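Local coordinates for BDI-0842-like domain-containing protein (Parabacteroides distasonis, PDB 4JM1) that is of unknown function but adopts a compact alpha/beta fold resembling the prodomain of alpha-lytic protease, at residues K4-I9 and E15-T20. Residues are numbered along the deposited sequence; the frame is centred on the assembly and turned at random.
Sequences KYIDTI and EKAAVT
Ile-6 of the short N-terminal helix comes closest to strand 16-19 at Ala-17, their CA atoms 6.1 Å apart. Helix and strand run almost antiparallel, at 169°, with axes 8.2 Å apart. In this alpha/beta fold, strand 16-19 is an outermost strand of the mixed four-stranded sheet. Its inner neighbour is strand 24-29, and a classic beta bulge sets Glu-15 and Lys-16 together opposite Ala-28. Only apolar side chains meet across the contact, and the methyls of Ile-6 also lie against the strand's backbone. Ile-6 spreads both branches along the strand: CG2, anti to its own N, rests 3.6 Å from Ala-17 O. On the other branch an extended chi2 of 169° carries CD1 forward to the backbone, 3.9 Å from Val-19 N. The same CD1 meets Val-19 CG2 at 4.2 Å. Replacing Ile-6 with an alanine would probably open a gap over the Ala-17 to Val-19 backbone and leave Val-19 CG2 without its helix partner. One turn on, Ile-9 also packs against Phe-44 of helix 38-50 and Ile-27 of strand 24-29. It still reaches the strand through its extended end, where CD1 touches Ala-17 CB at 4.1 Å.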
loop_
_atom_site.group_PDB
_atom_site.type_symbol
_atom_site.label_atom_id
_atom_site.label_comp_id
_atom_site.label_asym_id
_atom_site.label_seq_id
_atom_site.Cartn_x
_atom_site.Cartn_y
_atom_site.Cartn_z
ATOM N N LYS A 4 -7.164 0.198 11.438
ATOM C CA LYS A 4 -6.705 1.336 12.228
ATOM C C LYS A 4 -5.463 1.974 11.620
ATOM O O LYS A 4 -5.357 3.211 11.549
ATOM C CB LYS A 4 -6.491 0.955 13.690
ATOM C CG LYS A 4 -7.890 0.636 14.323
ATOM C CD LYS A 4 -7.928 0.332 15.779
ATOM C CE LYS A 4 -9.415 0.148 16.191
ATOM N NZ LYS A 4 -9.571 -0.254 17.611
ATOM N N TYR A 5 -4.547 1.132 11.159
ATOM C CA TYR A 5 -3.355 1.647 10.476
ATOM C C TYR A 5 -3.712 2.395 9.189
ATOM O O TYR A 5 -3.259 3.519 8.979
ATOM C CB TYR A 5 -2.342 0.519 10.213
ATOM C CG TYR A 5 -1.098 0.995 9.500
ATOM C CD1 TYR A 5 -0.195 1.844 10.114
ATOM C CD2 TYR A 5 -0.849 0.643 8.175
ATOM C CE1 TYR A 5 0.925 2.319 9.441
ATOM C CE2 TYR A 5 0.272 1.104 7.516
ATOM C CZ TYR A 5 1.136 1.963 8.123
ATOM O OH TYR A 5 2.243 2.423 7.468
ATOM N N ILE A 6 -4.555 1.776 8.363
ATOM C CA ILE A 6 -4.988 2.414 7.119
ATOM C C ILE A 6 -5.644 3.782 7.428
ATOM O O ILE A 6 -5.381 4.784 6.749
ATOM C CB ILE A 6 -5.956 1.491 6.339
ATOM C CG1 ILE A 6 -5.147 0.340 5.722
ATOM C CG2 ILE A 6 -6.708 2.276 5.224
ATOM C CD1 ILE A 6 -5.999 -0.756 5.158
ATOM N N ASP A 7 -6.510 3.794 8.449
ATOM C CA ASP A 7 -7.190 5.048 8.799
ATOM C C ASP A 7 -6.269 6.128 9.357
ATOM O O ASP A 7 -6.636 7.306 9.395
ATOM C CB ASP A 7 -8.406 4.797 9.699
ATOM C CG ASP A 7 -9.516 4.003 9.015
ATOM O OD1 ASP A 7 -9.487 3.864 7.764
ATOM O OD2 ASP A 7 -10.423 3.516 9.752
ATOM N N THR A 8 -5.077 5.746 9.800
ATOM C CA THR A 8 -4.071 6.697 10.261
ATOM C C THR A 8 -3.207 7.239 9.122
ATOM O O THR A 8 -2.836 8.404 9.141
ATOM C CB THR A 8 -3.239 6.091 11.375
ATOM O OG1 THR A 8 -4.100 5.775 12.475
ATOM C CG2 THR A 8 -2.146 7.039 11.877
ATOM N N ILE A 9 -2.884 6.407 8.144
ATOM C CA ILE A 9 -2.027 6.860 7.055
ATOM C C ILE A 9 -2.809 7.542 5.925
ATOM O O ILE A 9 -2.210 8.294 5.152
ATOM C CB ILE A 9 -1.130 5.725 6.473
ATOM C CG1 ILE A 9 -1.950 4.609 5.811
ATOM C CG2 ILE A 9 -0.218 5.123 7.558
ATOM C CD1 ILE A 9 -1.078 3.618 4.991
ATOM N N GLU A 15 -2.741 8.692 -0.294
ATOM C CA GLU A 15 -4.095 9.143 -0.573
ATOM C C GLU A 15 -5.177 8.129 -0.289
ATOM O O GLU A 15 -6.262 8.512 0.126
ATOM C CB GLU A 15 -4.206 9.721 -1.986
ATOM C CG GLU A 15 -3.328 10.967 -2.085
ATOM C CD GLU A 15 -3.567 11.873 -3.260
ATOM O OE1 GLU A 15 -4.593 11.740 -3.955
ATOM O OE2 GLU A 15 -2.683 12.756 -3.470
ATOM N N LYS A 16 -4.869 6.845 -0.481
ATOM C CA LYS A 16 -5.807 5.755 -0.229
ATOM C C LYS A 16 -4.982 4.484 -0.017
ATOM O O LYS A 16 -3.868 4.376 -0.520
ATOM C CB LYS A 16 -6.788 5.604 -1.408
ATOM C CG LYS A 16 -7.987 4.691 -1.148
ATOM C CD LYS A 16 -9.062 4.791 -2.233
ATOM C CE LYS A 16 -10.161 3.727 -2.033
ATOM N NZ LYS A 16 -11.466 3.982 -2.776
ATOM N N ALA A 17 -5.515 3.557 0.765
ATOM C CA ALA A 17 -4.856 2.276 1.007
ATOM C C ALA A 17 -5.888 1.199 1.292
ATOM O O ALA A 17 -6.995 1.487 1.754
ATOM C CB ALA A 17 -3.835 2.381 2.180
ATOM N N ALA A 18 -5.499 -0.052 1.063
ATOM C CA ALA A 18 -6.372 -1.188 1.328
ATOM C C ALA A 18 -5.569 -2.467 1.418
ATOM O O ALA A 18 -4.597 -2.644 0.689
ATOM C CB ALA A 18 -7.424 -1.337 0.239
ATOM N N VAL A 19 -5.977 -3.362 2.311
ATOM C CA VAL A 19 -5.482 -4.748 2.281
ATOM C C VAL A 19 -6.365 -5.552 1.343
ATOM O O VAL A 19 -7.592 -5.473 1.371
ATOM C CB VAL A 19 -5.421 -5.361 3.690
ATOM C CG1 VAL A 19 -5.085 -6.876 3.669
ATOM C CG2 VAL A 19 -4.410 -4.609 4.560
ATOM N N THR A 20 -5.722 -6.337 0.500
ATOM C CA THR A 20 -6.429 -7.111 -0.512
ATOM C C THR A 20 -6.537 -8.567 -0.047
ATOM O O THR A 20 -5.833 -9.019 0.888
ATOM C CB THR A 20 -5.710 -6.981 -1.880
ATOM O OG1 THR A 20 -4.332 -7.364 -1.758
ATOM C CG2 THR A 20 -5.791 -5.549 -2.413
#